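Local structure of tryptophane-5-halogenase (Microbispora sp. ATCC PTA-5024, 5UAO) at residues 79-83 with 172-176; 86-92 with 187-192. The protein probably catalyses the FAD-dependent chlorination of a tryptophan side chain at C5 in the peptide precursor of the lanthipeptide NAI-107. All coordinates share one frame; numbering follows the deposited sequence.

In the fold
Interactions 1 and 2 share the connection from helix 76-85 into helix 90-97, with His83 touching both. Helix 76-85 runs through interaction 1, against strand 173-175, and the turn after it, leading into helix 90-97, supplies residues 86-92 to interaction 2, against the end of helix 178-191. Their centres lie about 14 Å apart. His83 joins them: its NE2 faces Tyr174 in interaction 1, while its ND1 lies 2.9 Å from Ile88 O, a probable hydrogen bond into interaction 2. Interaction 1 is the nearer to the cofactor, with the side chain of Met176 about 7 Å from the bound FAD; that of Leu86, in interaction 2, is about 13 Å away.

Interaction 1. Residues 79-83 with 172-176; sequences VMFLH and FAYHM
Val79 lays its CG2 methyl over one face of the Tyr174 ring, 4.0 Å from the ring centroid and close to the ring normal, a CH-pi contact in which a helix residue covers an aromatic from the neighbouring strand. Residues 79-83 of helix 76-85 run at 78° to strand 173-175, and the ring of Tyr174 fills the angle between them. With CG anti to its carbonyl carbon (chi1 -65°), Tyr174 extends toward the helix and delivers its hydroxyl to His83. Tyr174 OH and His83 NE2 are 2.7 Å apart in a nearly straight hydrogen bond that either partner could donate. The oxygen lies in the imidazole plane at the ring edge, and the two rings meet rim to rim with their planes at 81°, so the pair is joined by its polar atoms and not by stacking.

Packing is closest around Val79, whose CG2 also comes within 3.5 Å of Phe172 O, a buried carbonyl without a polar partner. Its other methyl, CG1, sits beside the tyrosine hydroxyl. Toward Met176 the fit relaxes: Leu82 CD1 touches the ring edge at Tyr174 CD2 at 4.0 Å, and reaches Met176 SD only at 4.3 Å. This looser side is not a solvent side, because every touching residue is buried, and Phe93 of helix 90-97 packs against Leu82, His83, Tyr174 and Met176.

Strand 173-175 pairs with strand 100-102, and Tyr174 O also accepts from Thr74 OG1, just ahead of helix 76-85. The imidazole is gripped at both nitrogens, by Tyr174 OH and by Ile88 O, which fixes its rotation. If ND1 donates to that carbonyl in a neutral ring, NE2 would probably be the acceptor for the tyrosine hydroxyl.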
ATOM      1  N   VAL A  79     -19.761  -9.847  -4.247  1.00 25.92           N
ATOM      2  CA  VAL A  79     -20.694 -10.656  -3.446  1.00 25.25           C
ATOM      3  C   VAL A  79     -20.920 -10.137  -2.026  1.00 30.84           C
ATOM      4  O   VAL A  79     -22.092 -10.024  -1.560  1.00 35.19           O
ATOM      5  CB  VAL A  79     -20.236 -12.120  -3.388  1.00 31.78           C
ATOM      6  CG1 VAL A  79     -21.182 -12.959  -2.537  1.00 30.78           C
ATOM      7  CG2 VAL A  79     -20.161 -12.691  -4.826  1.00 32.76           C
ATOM      8  N   MET A  80     -19.829  -9.789  -1.338  1.00 29.47           N
ATOM      9  CA  MET A  80     -19.908  -9.107  -0.064  1.00 26.61           C
ATOM     10  C   MET A  80     -20.523  -7.746  -0.075  1.00 28.66           C
ATOM     11  O   MET A  80     -21.312  -7.384   0.833  1.00 27.33           O
ATOM     12  CB  MET A  80     -18.549  -9.078   0.608  1.00 32.44           C
ATOM     13  CG  MET A  80     -18.073 -10.452   1.026  1.00 35.48           C
ATOM     14  SD  MET A  80     -16.566 -10.355   2.014  1.00 43.43           S
ATOM     15  CE  MET A  80     -15.414  -9.997   0.707  1.00 40.93           C
ATOM     16  N   PHE A  81     -20.155  -6.930  -1.053  1.00 29.65           N
ATOM     17  CA  PHE A  81     -20.797  -5.636  -1.213  1.00 29.15           C
ATOM     18  C   PHE A  81     -22.312  -5.714  -1.330  1.00 31.32           C
ATOM     19  O   PHE A  81     -23.062  -5.055  -0.587  1.00 30.49           O
ATOM     20  CB  PHE A  81     -20.171  -4.910  -2.432  1.00 27.83           C
ATOM     21  CG  PHE A  81     -20.673  -3.524  -2.622  1.00 24.72           C
ATOM     22  CD1 PHE A  81     -20.082  -2.467  -1.993  1.00 25.14           C
ATOM     23  CD2 PHE A  81     -21.701  -3.288  -3.488  1.00 26.23           C
ATOM     24  CE1 PHE A  81     -20.599  -1.176  -2.155  1.00 23.32           C
ATOM     25  CE2 PHE A  81     -22.215  -2.033  -3.654  1.00 27.53           C
ATOM     26  CZ  PHE A  81     -21.648  -0.964  -3.003  1.00 25.21           C
ATOM     27  N   LEU A  82     -22.790  -6.590  -2.199  1.00 30.11           N
ATOM     28  CA  LEU A  82     -24.212  -6.696  -2.383  1.00 29.09           C
ATOM     29  C   LEU A  82     -24.890  -7.116  -1.085  1.00 30.26           C
ATOM     30  O   LEU A  82     -25.879  -6.491  -0.662  1.00 29.32           O
ATOM     31  CB  LEU A  82     -24.593  -7.661  -3.532  1.00 28.99           C
ATOM     32  CG  LEU A  82     -24.170  -7.203  -4.954  1.00 30.67           C
ATOM     33  CD1 LEU A  82     -24.230  -8.377  -5.924  1.00 32.02           C
ATOM     34  CD2 LEU A  82     -24.993  -6.012  -5.451  1.00 30.91           C
ATOM     35  N   HIS A  83     -24.408  -8.197  -0.482  1.00 26.79           N
ATOM     36  CA  HIS A  83     -25.138  -8.763   0.587  1.00 25.95           C
ATOM     37  C   HIS A  83     -24.876  -8.064   1.960  1.00 28.18           C
ATOM     38  O   HIS A  83     -25.824  -7.931   2.764  1.00 32.66           O
ATOM     39  CB  HIS A  83     -24.969 -10.259   0.659  1.00 27.57           C
ATOM     40  CG  HIS A  83     -25.400 -10.991  -0.591  1.00 26.80           C
ATOM     41  ND1 HIS A  83     -26.644 -10.838  -1.159  1.00 28.60           N
ATOM     42  CD2 HIS A  83     -24.701 -11.818  -1.409  1.00 24.64           C
ATOM     43  CE1 HIS A  83     -26.701 -11.556  -2.281  1.00 28.42           C
ATOM     44  NE2 HIS A  83     -25.543 -12.187  -2.435  1.00 29.00           N
ATOM     45  N   PHE A 172     -15.592 -16.588  -5.070  1.00 25.05           N
ATOM     46  CA  PHE A 172     -16.269 -16.691  -6.387  1.00 25.07           C
ATOM     47  C   PHE A 172     -17.137 -15.463  -6.564  1.00 25.57           C
ATOM     48  O   PHE A 172     -17.429 -14.709  -5.601  1.00 24.79           O
ATOM     49  CB  PHE A 172     -17.114 -18.001  -6.496  1.00 26.14           C
ATOM     50  CG  PHE A 172     -18.381 -17.953  -5.617  1.00 27.26           C
ATOM     51  CD1 PHE A 172     -18.323 -18.290  -4.256  1.00 31.37           C
ATOM     52  CD2 PHE A 172     -19.570 -17.469  -6.136  1.00 28.16           C
ATOM     53  CE1 PHE A 172     -19.448 -18.157  -3.447  1.00 29.43           C
ATOM     54  CE2 PHE A 172     -20.723 -17.364  -5.351  1.00 30.62           C
ATOM     55  CZ  PHE A 172     -20.655 -17.721  -3.994  1.00 30.29           C
ATOM     56  N   ALA A 173     -17.631 -15.271  -7.789  1.00 26.33           N
ATOM     57  CA  ALA A 173     -18.392 -14.082  -8.137  1.00 24.61           C
ATOM     58  C   ALA A 173     -19.630 -14.483  -8.902  1.00 26.57           C
ATOM     59  O   ALA A 173     -19.933 -15.683  -9.063  1.00 26.85           O
ATOM     60  CB  ALA A 173     -17.546 -13.144  -8.951  1.00 24.55           C
ATOM     61  N   TYR A 174     -20.421 -13.474  -9.245  1.00 26.65           N
ATOM     62  CA  TYR A 174     -21.639 -13.703  -9.961  1.00 26.57           C
ATOM     63  C   TYR A 174     -21.516 -13.283 -11.418  1.00 25.26           C
ATOM     64  O   TYR A 174     -20.842 -12.287 -11.781  1.00 29.07           O
ATOM     65  CB  TYR A 174     -22.766 -12.881  -9.381  1.00 27.00           C
ATOM     66  CG  TYR A 174     -23.195 -13.213  -7.941  1.00 27.64           C
ATOM     67  CD1 TYR A 174     -23.370 -14.523  -7.524  1.00 26.01           C
ATOM     68  CD2 TYR A 174     -23.531 -12.191  -7.050  1.00 29.80           C
ATOM     69  CE1 TYR A 174     -23.773 -14.806  -6.228  1.00 28.99           C
ATOM     70  CE2 TYR A 174     -24.001 -12.473  -5.750  1.00 28.93           C
ATOM     71  CZ  TYR A 174     -24.101 -13.793  -5.351  1.00 27.87           C
ATOM     72  OH  TYR A 174     -24.568 -14.089  -4.065  1.00 28.10           O
ATOM     73  N   HIS A 175     -22.294 -13.955 -12.230  1.00 23.73           N
ATOM     74  CA  HIS A 175     -22.752 -13.384 -13.518  1.00 24.07           C
ATOM     75  C   HIS A 175     -24.245 -13.059 -13.365  1.00 25.12           C
ATOM     76  O   HIS A 175     -25.047 -13.884 -12.824  1.00 24.85           O
ATOM     77  CB  HIS A 175     -22.617 -14.380 -14.667  1.00 22.27           C
ATOM     78  CG  HIS A 175     -21.258 -14.935 -14.901  1.00 23.64           C
ATOM     79  ND1 HIS A 175     -21.001 -16.290 -14.838  1.00 28.46           N
ATOM     80  CD2 HIS A 175     -20.105 -14.368 -15.333  1.00 25.31           C
ATOM     81  CE1 HIS A 175     -19.732 -16.516 -15.129  1.00 23.67           C
ATOM     82  NE2 HIS A 175     -19.180 -15.368 -15.465  1.00 24.32           N
ATOM     83  N   MET A 176     -24.630 -11.864 -13.807  1.00 25.82           N
ATOM     84  CA  MET A 176     -25.980 -11.299 -13.573  1.00 27.07           C
ATOM     85  C   MET A 176     -26.529 -10.650 -14.850  1.00 30.21           C
ATOM     86  O   MET A 176     -25.922  -9.713 -15.409  1.00 28.63           O
ATOM     87  CB  MET A 176     -25.954 -10.252 -12.457  1.00 30.76           C
ATOM     88  CG  MET A 176     -25.375 -10.753 -11.152  1.00 29.47           C
ATOM     89  SD  MET A 176     -24.984  -9.424 -10.007  1.00 33.51           S
ATOM     90  CE  MET A 176     -23.643  -8.633 -10.871  1.00 33.91           C
TER

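Interaction 2. Residues 86-92 with 187-192; sequences LGIDPAE and ELAARR
Leu86 O receives two N-H groups from the Arg192 guanidinium: a firm bond from NH1 at 2.9 Å and a weak one from NH2 at 3.3 Å. Arg192, just beyond helix 178-191, thus donates to the backbone of the link between helices 76-85 and 90-97, while a salt-bridge network of Glu92, Arg191 and Glu187 joins helices 90-97 and 178-191 and Asp89 is the N-cap of helix 90-97. The Arg192 chain is extended from CG to NE, bringing the flat group edge-on to the backbone. The NH1 bond lies close to the guanidinium plane and meets Leu86 O nearly in line with its C=O; NH2 adds a weak bond to Gly87 O. Gly87 has the positive phi that favours glycine.

Between the two arginine contacts, Ile88 CG1 packs on Leu188 CD1 at 3.6 Å, while Ile88 also rests on Leu82 and Phe93.

Arg191 bends at chi3 (97°) and meets Glu92 end-on in a salt bridge, the two groups coming from opposite directions with their planes 46° apart. Arg191 NH2 points almost straight at the syn lone pair of Glu92 OE1, at 3.0 Å, and NH1 reaches OE2 on a more tilted path. Tyr184 OH also bonds Glu92 OE1. Replacing Glu92 by alanine would probably leave the Tyr184 hydroxyl without this partner and Arg191 with Glu187 as its remaining carboxylate in the network. Arg191 NH1 also forms a salt bridge with Glu187 OE2, and its charge probably offsets the closeness of the Glu92 and Glu187 carboxylates. In the N-cap, Glu92 N donates to Asp89 OD2 at 2.8 Å.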
ATOM      1  N   LEU A  86     -24.936  -3.574   1.198  1.00 28.24           N
ATOM      2  CA  LEU A  86     -26.275  -3.101   0.833  1.00 28.48           C
ATOM      3  C   LEU A  86     -27.397  -3.932   1.522  1.00 30.23           C
ATOM      4  O   LEU A  86     -28.579  -3.602   1.333  1.00 31.40           O
ATOM      5  CB  LEU A  86     -26.504  -3.065  -0.674  1.00 28.33           C
ATOM      6  CG  LEU A  86     -25.572  -2.209  -1.579  1.00 27.75           C
ATOM      7  CD1 LEU A  86     -26.131  -2.324  -2.973  1.00 28.03           C
ATOM      8  CD2 LEU A  86     -25.526  -0.754  -1.182  1.00 29.28           C
ATOM      9  N   GLY A  87     -27.052  -4.963   2.293  1.00 30.89           N
ATOM     10  CA  GLY A  87     -28.083  -5.761   3.032  1.00 33.00           C
ATOM     11  C   GLY A  87     -29.102  -6.448   2.111  1.00 34.66           C
ATOM     12  O   GLY A  87     -30.292  -6.621   2.448  1.00 35.79           O
ATOM     13  N   ILE A  88     -28.659  -6.873   0.937  1.00 33.46           N
ATOM     14  CA  ILE A  88     -29.553  -7.564   0.002  1.00 30.23           C
ATOM     15  C   ILE A  88     -29.663  -9.006   0.431  1.00 34.38           C
ATOM     16  O   ILE A  88     -28.642  -9.672   0.559  1.00 31.37           O
ATOM     17  CB  ILE A  88     -29.020  -7.504  -1.436  1.00 30.77           C
ATOM     18  CG1 ILE A  88     -29.148  -6.063  -1.963  1.00 31.29           C
ATOM     19  CG2 ILE A  88     -29.776  -8.479  -2.302  1.00 31.88           C
ATOM     20  CD1 ILE A  88     -28.552  -5.879  -3.329  1.00 33.60           C
ATOM     21  N   ASP A  89     -30.888  -9.467   0.707  1.00 33.68           N
ATOM     22  CA  ASP A  89     -31.160 -10.840   1.085  1.00 37.07           C
ATOM     23  C   ASP A  89     -30.828 -11.835  -0.026  1.00 32.24           C
ATOM     24  O   ASP A  89     -31.356 -11.743  -1.122  1.00 30.54           O
ATOM     25  CB  ASP A  89     -32.661 -11.004   1.406  1.00 36.80           C
ATOM     26  CG  ASP A  89     -33.061 -12.476   1.657  1.00 40.63           C
ATOM     27  OD1 ASP A  89     -32.667 -13.048   2.687  1.00 50.51           O
ATOM     28  OD2 ASP A  89     -33.757 -13.081   0.830  1.00 43.49           O
ATOM     29  N   PRO A  90     -30.030 -12.836   0.282  1.00 32.82           N
ATOM     30  CA  PRO A  90     -29.585 -13.691  -0.833  1.00 33.30           C
ATOM     31  C   PRO A  90     -30.622 -14.545  -1.478  1.00 32.27           C
ATOM     32  O   PRO A  90     -30.522 -14.781  -2.671  1.00 30.80           O
ATOM     33  CB  PRO A  90     -28.500 -14.553  -0.223  1.00 32.75           C
ATOM     34  CG  PRO A  90     -28.612 -14.404   1.240  1.00 36.28           C
ATOM     35  CD  PRO A  90     -29.242 -13.071   1.514  1.00 38.87           C
ATOM     36  N   ALA A  91     -31.628 -15.013  -0.723  1.00 30.90           N
ATOM     37  CA  ALA A  91     -32.659 -15.844  -1.324  1.00 30.24           C
ATOM     38  C   ALA A  91     -33.466 -15.005  -2.318  1.00 28.23           C
ATOM     39  O   ALA A  91     -33.739 -15.414  -3.457  1.00 33.63           O
ATOM     40  CB  ALA A  91     -33.562 -16.470  -0.224  1.00 34.89           C
ATOM     41  N   GLU A  92     -33.813 -13.805  -1.909  1.00 29.79           N
ATOM     42  CA  GLU A  92     -34.518 -12.875  -2.776  1.00 32.11           C
ATOM     43  C   GLU A  92     -33.721 -12.474  -4.018  1.00 30.54           C
ATOM     44  O   GLU A  92     -34.257 -12.369  -5.112  1.00 32.26           O
ATOM     45  CB  GLU A  92     -34.871 -11.596  -2.005  1.00 38.65           C
ATOM     46  CG  GLU A  92     -35.861 -10.689  -2.737  1.00 42.10           C
ATOM     47  CD  GLU A  92     -36.255  -9.450  -1.926  1.00 47.60           C
ATOM     48  OE1 GLU A  92     -35.368  -8.605  -1.612  1.00 41.54           O
ATOM     49  OE2 GLU A  92     -37.474  -9.329  -1.628  1.00 49.04           O
ATOM     50  N   GLU A 187     -36.500  -1.841  -7.813  1.00 32.20           N
ATOM     51  CA  GLU A 187     -37.555  -2.231  -6.872  1.00 38.29           C
ATOM     52  C   GLU A 187     -37.104  -2.048  -5.443  1.00 33.45           C
ATOM     53  O   GLU A 187     -37.875  -1.559  -4.617  1.00 28.93           O
ATOM     54  CB  GLU A 187     -37.986  -3.711  -7.115  1.00 46.41           C
ATOM     55  CG  GLU A 187     -38.875  -4.330  -6.018  1.00 65.49           C
ATOM     56  CD  GLU A 187     -38.540  -5.796  -5.683  1.00 84.28           C
ATOM     57  OE1 GLU A 187     -39.007  -6.719  -6.404  1.00 76.06           O
ATOM     58  OE2 GLU A 187     -37.834  -6.027  -4.662  1.00 97.12           O
ATOM     59  N   LEU A 188     -35.869  -2.450  -5.137  1.00 30.62           N
ATOM     60  CA  LEU A 188     -35.342  -2.318  -3.802  1.00 30.62           C
ATOM     61  C   LEU A 188     -35.254  -0.891  -3.407  1.00 29.07           C
ATOM     62  O   LEU A 188     -35.617  -0.562  -2.323  1.00 30.53           O
ATOM     63  CB  LEU A 188     -33.951  -2.949  -3.635  1.00 32.97           C
ATOM     64  CG  LEU A 188     -33.806  -4.356  -3.133  1.00 42.35           C
ATOM     65  CD1 LEU A 188     -32.333  -4.696  -2.879  1.00 43.58           C
ATOM     66  CD2 LEU A 188     -34.577  -4.509  -1.837  1.00 39.35           C
ATOM     67  N   ALA A 189     -34.775  -0.018  -4.296  1.00 29.66           N
ATOM     68  CA  ALA A 189     -34.650   1.393  -3.970  1.00 29.01           C
ATOM     69  C   ALA A 189     -36.028   2.021  -3.600  1.00 30.44           C
ATOM     70  O   ALA A 189     -36.130   2.777  -2.624  1.00 27.36           O
ATOM     71  CB  ALA A 189     -34.039   2.135  -5.164  1.00 27.68           C
ATOM     72  N   ALA A 190     -37.068   1.639  -4.347  1.00 29.03           N
ATOM     73  CA  ALA A 190     -38.418   2.165  -4.083  1.00 32.60           C
ATOM     74  C   ALA A 190     -38.935   1.653  -2.747  1.00 34.78           C
ATOM     75  O   ALA A 190     -39.483   2.401  -1.967  1.00 36.65           O
ATOM     76  CB  ALA A 190     -39.362   1.748  -5.187  1.00 33.70           C
ATOM     77  N   ARG A 191     -38.709   0.383  -2.478  1.00 32.15           N
ATOM     78  CA  ARG A 191     -39.144  -0.207  -1.250  1.00 35.02           C
ATOM     79  C   ARG A 191     -38.425   0.428  -0.074  1.00 34.37           C
ATOM     80  O   ARG A 191     -38.963   0.524   0.989  1.00 41.15           O
ATOM     81  CB  ARG A 191     -38.788  -1.664  -1.286  1.00 39.21           C
ATOM     82  CG  ARG A 191     -39.270  -2.452  -0.118  1.00 48.21           C
ATOM     83  CD  ARG A 191     -39.320  -3.927  -0.541  1.00 53.19           C
ATOM     84  NE  ARG A 191     -38.132  -4.641  -0.140  1.00 53.78           N
ATOM     85  CZ  ARG A 191     -37.666  -5.751  -0.712  1.00 50.81           C
ATOM     86  NH1 ARG A 191     -38.251  -6.285  -1.770  1.00 48.67           N
ATOM     87  NH2 ARG A 191     -36.576  -6.309  -0.205  1.00 49.43           N
ATOM     88  N   ARG A 192     -37.189   0.837  -0.253  1.00 32.36           N
ATOM     89  CA  ARG A 192     -36.453   1.451   0.819  1.00 32.76           C
ATOM     90  C   ARG A 192     -36.514   2.959   0.917  1.00 32.63           C
ATOM     91  O   ARG A 192     -35.805   3.525   1.733  1.00 38.30           O
ATOM     92  CB  ARG A 192     -35.020   1.007   0.718  1.00 36.77           C
ATOM     93  CG  ARG A 192     -34.899  -0.473   0.969  1.00 38.40           C
ATOM     94  CD  ARG A 192     -33.473  -0.882   0.834  1.00 41.28           C
ATOM     95  NE  ARG A 192     -33.235  -2.310   1.008  1.00 43.44           N
ATOM     96  CZ  ARG A 192     -32.015  -2.834   1.051  1.00 40.16           C
ATOM     97  NH1 ARG A 192     -30.937  -2.054   0.897  1.00 40.97           N
ATOM     98  NH2 ARG A 192     -31.862  -4.131   1.202  1.00 37.92           N
TER